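Local atomic coordinates of putative pectin lyase (Geobacillus virus E2, PDB entry 7CHU), a protein that serves as a trimeric tailspike of a deep-sea thermophilic bacteriophage and probably recognises, and perhaps cleaves, polysaccharide on the surface of its bacterial host. Residues A[34-42]-A[50-58]. Numbering follows the deposited sequence.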
ATOM      1  N   ASP A  34     -57.179 -37.206  -8.149  1.00 55.00           N
ATOM      2  CA  ASP A  34     -58.184 -37.104  -9.199  1.00 51.16           C
ATOM      3  C   ASP A  34     -57.575 -37.326 -10.581  1.00 51.81           C
ATOM      4  O   ASP A  34     -58.125 -36.860 -11.581  1.00 53.71           O
ATOM      5  CB  ASP A  34     -58.868 -35.738  -9.129  1.00 53.58           C
ATOM      6  CG  ASP A  34     -60.296 -35.756  -9.661  1.00 56.75           C
ATOM      7  OD1 ASP A  34     -60.765 -36.822 -10.115  1.00 57.04           O
ATOM      8  OD2 ASP A  34     -60.949 -34.690  -9.615  1.00 56.11           O
ATOM      9  N   GLY A  35     -56.435 -38.012 -10.652  1.00 53.20           N
ATOM     10  CA  GLY A  35     -55.800 -38.317 -11.921  1.00 55.08           C
ATOM     11  C   GLY A  35     -55.068 -37.149 -12.543  1.00 56.41           C
ATOM     12  O   GLY A  35     -54.124 -36.616 -11.955  1.00 59.32           O
ATOM     13  N   GLU A  36     -55.488 -36.762 -13.753  1.00 62.45           N
ATOM     14  CA  GLU A  36     -54.996 -35.535 -14.373  1.00 62.03           C
ATOM     15  C   GLU A  36     -55.264 -34.319 -13.500  1.00 61.49           C
ATOM     16  O   GLU A  36     -54.435 -33.398 -13.436  1.00 62.36           O
ATOM     17  CB  GLU A  36     -55.643 -35.352 -15.752  1.00 64.84           C
ATOM     18  CG  GLU A  36     -55.417 -33.973 -16.403  1.00 73.96           C
ATOM     19  CD  GLU A  36     -56.567 -32.972 -16.178  1.00 76.34           C
ATOM     20  OE1 GLU A  36     -57.371 -33.160 -15.238  1.00 72.60           O
ATOM     21  OE2 GLU A  36     -56.664 -31.990 -16.950  1.00 79.30           O
ATOM     22  N   ASN A  37     -56.408 -34.294 -12.831  1.00 56.57           N
ATOM     23  CA  ASN A  37     -56.790 -33.119 -12.070  1.00 53.14           C
ATOM     24  C   ASN A  37     -56.162 -33.072 -10.679  1.00 48.62           C
ATOM     25  O   ASN A  37     -56.495 -32.172  -9.903  1.00 42.29           O
ATOM     26  CB  ASN A  37     -58.315 -33.047 -11.955  1.00 51.17           C
ATOM     27  CG  ASN A  37     -58.806 -31.639 -11.736  1.00 53.17           C
ATOM     28  OD1 ASN A  37     -58.448 -30.722 -12.492  1.00 52.30           O
ATOM     29  ND2 ASN A  37     -59.617 -31.444 -10.698  1.00 54.02           N
ATOM     30  N   SER A  38     -55.267 -33.996 -10.337  1.00 47.75           N
ATOM     31  CA  SER A  38     -54.629 -33.931  -9.030  1.00 46.69           C
ATOM     32  C   SER A  38     -53.853 -32.625  -8.894  1.00 41.64           C
ATOM     33  O   SER A  38     -53.257 -32.133  -9.857  1.00 40.72           O
ATOM     34  CB  SER A  38     -53.710 -35.134  -8.819  1.00 45.48           C
ATOM     35  OG  SER A  38     -54.441 -36.351  -8.866  1.00 52.88           O
ATOM     36  N   GLY A  39     -53.893 -32.047  -7.694  1.00 41.50           N
ATOM     37  CA  GLY A  39     -53.251 -30.776  -7.420  1.00 38.00           C
ATOM     38  C   GLY A  39     -54.126 -29.560  -7.628  1.00 35.50           C
ATOM     39  O   GLY A  39     -53.727 -28.457  -7.246  1.00 31.39           O
ATOM     40  N   SER A  40     -55.314 -29.728  -8.203  1.00 38.66           N
ATOM     41  CA  SER A  40     -56.217 -28.604  -8.390  1.00 34.28           C
ATOM     42  C   SER A  40     -56.718 -28.101  -7.045  1.00 35.62           C
ATOM     43  O   SER A  40     -56.996 -28.888  -6.132  1.00 34.31           O
ATOM     44  CB  SER A  40     -57.383 -29.017  -9.290  1.00 42.07           C
ATOM     45  OG  SER A  40     -56.901 -29.523 -10.526  1.00 39.91           O
ATOM     46  N   VAL A  41     -56.801 -26.777  -6.923  1.00 33.27           N
ATOM     47  CA  VAL A  41     -57.201 -26.097  -5.698  1.00 35.00           C
ATOM     48  C   VAL A  41     -58.465 -25.306  -6.014  1.00 42.20           C
ATOM     49  O   VAL A  41     -58.495 -24.534  -6.982  1.00 42.46           O
ATOM     50  CB  VAL A  41     -56.082 -25.186  -5.163  1.00 37.90           C
ATOM     51  CG1 VAL A  41     -56.587 -24.275  -4.065  1.00 34.21           C
ATOM     52  CG2 VAL A  41     -54.916 -26.023  -4.646  1.00 33.94           C
ATOM     53  N   TYR A  42     -59.511 -25.512  -5.218  1.00 42.09           N
ATOM     54  CA  TYR A  42     -60.803 -24.895  -5.468  1.00 47.27           C
ATOM     55  C   TYR A  42     -61.140 -23.967  -4.314  1.00 46.76           C
ATOM     56  O   TYR A  42     -60.848 -24.268  -3.150  1.00 41.99           O
ATOM     57  CB  TYR A  42     -61.907 -25.955  -5.669  1.00 46.65           C
ATOM     58  CG  TYR A  42     -61.655 -26.862  -6.867  1.00 50.50           C
ATOM     59  CD1 TYR A  42     -62.167 -26.558  -8.129  1.00 49.71           C
ATOM     60  CD2 TYR A  42     -60.890 -28.012  -6.736  1.00 48.41           C
ATOM     61  CE1 TYR A  42     -61.923 -27.391  -9.220  1.00 48.34           C
ATOM     62  CE2 TYR A  42     -60.644 -28.843  -7.813  1.00 47.06           C
ATOM     63  CZ  TYR A  42     -61.156 -28.531  -9.050  1.00 50.13           C
ATOM     64  OH  TYR A  42     -60.886 -29.378 -10.105  1.00 46.67           O
ATOM     65  N   ASN A  50     -64.803 -22.751  -7.236  1.00 53.24           N
ATOM     66  CA  ASN A  50     -64.102 -22.228  -8.401  1.00 54.25           C
ATOM     67  C   ASN A  50     -62.658 -22.704  -8.381  1.00 51.39           C
ATOM     68  O   ASN A  50     -61.969 -22.551  -7.368  1.00 48.09           O
ATOM     69  CB  ASN A  50     -64.142 -20.695  -8.432  1.00 52.81           C
ATOM     70  CG  ASN A  50     -65.550 -20.149  -8.562  1.00 57.76           C
ATOM     71  OD1 ASN A  50     -66.086 -19.553  -7.623  1.00 58.39           O
ATOM     72  ND2 ASN A  50     -66.155 -20.342  -9.730  1.00 54.82           N
ATOM     73  N   LEU A  51     -62.203 -23.269  -9.497  1.00 45.80           N
ATOM     74  CA  LEU A  51     -60.795 -23.610  -9.637  1.00 47.74           C
ATOM     75  C   LEU A  51     -59.966 -22.332  -9.657  1.00 48.27           C
ATOM     76  O   LEU A  51     -60.158 -21.477 -10.525  1.00 52.66           O
ATOM     77  CB  LEU A  51     -60.570 -24.423 -10.907  1.00 46.41           C
ATOM     78  CG  LEU A  51     -59.142 -24.922 -11.151  1.00 51.44           C
ATOM     79  CD1 LEU A  51     -58.738 -25.908 -10.058  1.00 48.66           C
ATOM     80  CD2 LEU A  51     -59.023 -25.567 -12.520  1.00 45.52           C
ATOM     81  N   THR A  52     -59.054 -22.190  -8.701  1.00 48.88           N
ATOM     82  CA  THR A  52     -58.199 -21.007  -8.623  1.00 47.01           C
ATOM     83  C   THR A  52     -56.717 -21.308  -8.786  1.00 49.07           C
ATOM     84  O   THR A  52     -55.985 -20.472  -9.332  1.00 46.13           O
ATOM     85  CB  THR A  52     -58.400 -20.277  -7.286  1.00 47.13           C
ATOM     86  OG1 THR A  52     -57.844 -21.059  -6.216  1.00 45.54           O
ATOM     87  CG2 THR A  52     -59.879 -20.025  -7.026  1.00 48.28           C
ATOM     88  N   GLN A  53     -56.239 -22.460  -8.313  1.00 40.35           N
ATOM     89  CA  GLN A  53     -54.809 -22.746  -8.347  1.00 42.60           C
ATOM     90  C   GLN A  53     -54.598 -24.206  -8.714  1.00 41.43           C
ATOM     91  O   GLN A  53     -55.511 -25.029  -8.620  1.00 36.43           O
ATOM     92  CB  GLN A  53     -54.133 -22.411  -7.004  1.00 35.97           C
ATOM     93  CG  GLN A  53     -54.423 -20.998  -6.490  1.00 37.80           C
ATOM     94  CD  GLN A  53     -53.809 -20.708  -5.128  1.00 39.10           C
ATOM     95  OE1 GLN A  53     -52.593 -20.671  -4.990  1.00 38.83           O
ATOM     96  NE2 GLN A  53     -54.649 -20.470  -4.129  1.00 35.35           N
ATOM     97  N   LYS A  54     -53.378 -24.523  -9.147  1.00 38.30           N
ATOM     98  CA  LYS A  54     -53.080 -25.881  -9.586  1.00 38.67           C
ATOM     99  C   LYS A  54     -51.589 -26.146  -9.471  1.00 39.35           C
ATOM    100  O   LYS A  54     -50.776 -25.347  -9.941  1.00 38.16           O
ATOM    101  CB  LYS A  54     -53.540 -26.101 -11.028  1.00 42.54           C
ATOM    102  CG  LYS A  54     -54.035 -27.494 -11.328  1.00 39.85           C
ATOM    103  CD  LYS A  54     -53.255 -28.144 -12.463  1.00 50.14           C
ATOM    104  CE  LYS A  54     -53.733 -29.584 -12.710  1.00 46.41           C
ATOM    105  NZ  LYS A  54     -52.792 -30.362 -13.577  1.00 47.39           N
ATOM    106  N   HIS A  55     -51.237 -27.268  -8.859  1.00 32.60           N
ATOM    107  CA  HIS A  55     -49.866 -27.754  -8.847  1.00 37.10           C
ATOM    108  C   HIS A  55     -49.687 -28.807  -9.940  1.00 37.30           C
ATOM    109  O   HIS A  55     -50.330 -29.863  -9.900  1.00 39.59           O
ATOM    110  CB  HIS A  55     -49.520 -28.332  -7.476  1.00 34.27           C
ATOM    111  CG  HIS A  55     -48.219 -29.062  -7.458  1.00 33.68           C
ATOM    112  ND1 HIS A  55     -47.028 -28.441  -7.147  1.00 32.95           N
ATOM    113  CD2 HIS A  55     -47.913 -30.353  -7.742  1.00 29.12           C
ATOM    114  CE1 HIS A  55     -46.046 -29.325  -7.221  1.00 33.89           C
ATOM    115  NE2 HIS A  55     -46.556 -30.491  -7.583  1.00 31.02           N
ATOM    116  N   ASN A  56     -48.804 -28.531 -10.905  1.00 41.53           N
ATOM    117  CA  ASN A  56     -48.512 -29.458 -11.997  1.00 43.73           C
ATOM    118  C   ASN A  56     -47.225 -30.213 -11.680  1.00 40.17           C
ATOM    119  O   ASN A  56     -46.146 -29.606 -11.630  1.00 42.14           O
ATOM    120  CB  ASN A  56     -48.388 -28.718 -13.337  1.00 40.49           C
ATOM    121  CG  ASN A  56     -48.071 -29.661 -14.529  1.00 49.71           C
ATOM    122  OD1 ASN A  56     -47.685 -30.827 -14.360  1.00 50.36           O
ATOM    123  ND2 ASN A  56     -48.256 -29.145 -15.741  1.00 51.00           N
ATOM    124  N   ASP A  57     -47.346 -31.539 -11.494  1.00 30.54           N
ATOM    125  CA  ASP A  57     -46.191 -32.395 -11.233  1.00 34.48           C
ATOM    126  C   ASP A  57     -45.215 -32.395 -12.404  1.00 38.62           C
ATOM    127  O   ASP A  57     -43.997 -32.502 -12.196  1.00 36.06           O
ATOM    128  CB  ASP A  57     -46.645 -33.839 -10.940  1.00 37.83           C
ATOM    129  CG  ASP A  57     -47.035 -34.083  -9.458  1.00 39.48           C
ATOM    130  OD1 ASP A  57     -46.836 -33.217  -8.578  1.00 37.11           O
ATOM    131  OD2 ASP A  57     -47.552 -35.178  -9.159  1.00 42.01           O
ATOM    132  N   LEU A  58     -45.716 -32.276 -13.640  1.00 39.03           N
ATOM    133  CA  LEU A  58     -44.821 -32.340 -14.791  1.00 43.25           C
ATOM    134  C   LEU A  58     -44.085 -31.028 -15.058  1.00 37.95           C
ATOM    135  O   LEU A  58     -43.142 -31.025 -15.853  1.00 41.80           O
ATOM    136  CB  LEU A  58     -45.587 -32.784 -16.044  1.00 44.17           C
ATOM    137  CG  LEU A  58     -45.844 -34.299 -16.165  1.00 50.27           C
ATOM    138  CD1 LEU A  58     -44.594 -35.112 -15.800  1.00 50.47           C
ATOM    139  CD2 LEU A  58     -47.046 -34.745 -15.331  1.00 51.72           C
TER
HETATM  140  O   HOH W   1     -50.172 -32.474 -10.215  1.00 34.70           O
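A classic beta bulge in the hairpin of strands 40-45 and 48-54 sets Val41 against both Thr52 and Gln53. Val41 O accepts a bond from Thr52 N (3.0 Å) and a weak one from Gln53 N, while Val41 N donates to Gln53 O at 2.8 Å. The extra residue shifts the register by one, so that Tyr42 pairs with Leu51. With Leu51 CG anti to the backbone N (chi1 -177°), its CD1 methyl lies over one face of the Tyr42 ring, 3.8 Å from the centroid and 21° off the normal, a CH-pi contact. Leu51 CD1 also lies 3.5 Å from Ser40 CB, tighter than usual van der Waals contact. Within the chain, strand 48-54 is an outer strand of the small N-terminal four-stranded sheet and strand 40-45 lies inside it; Val41, on the sheet face it shares with Gln53, meets Thr28 and Met30 of strand 27-30. Toward the open end, His55 N donates to Gly39 O (3.2 Å). Lys54, its chain bent at chi2, runs past Ser40 OG and gives a weak bond from NZ to Glu36 O. One water donates to both Ser38 O and His55 O, bridging the segments; the His55 ring itself meets His55 of the third subunit edge-to-face.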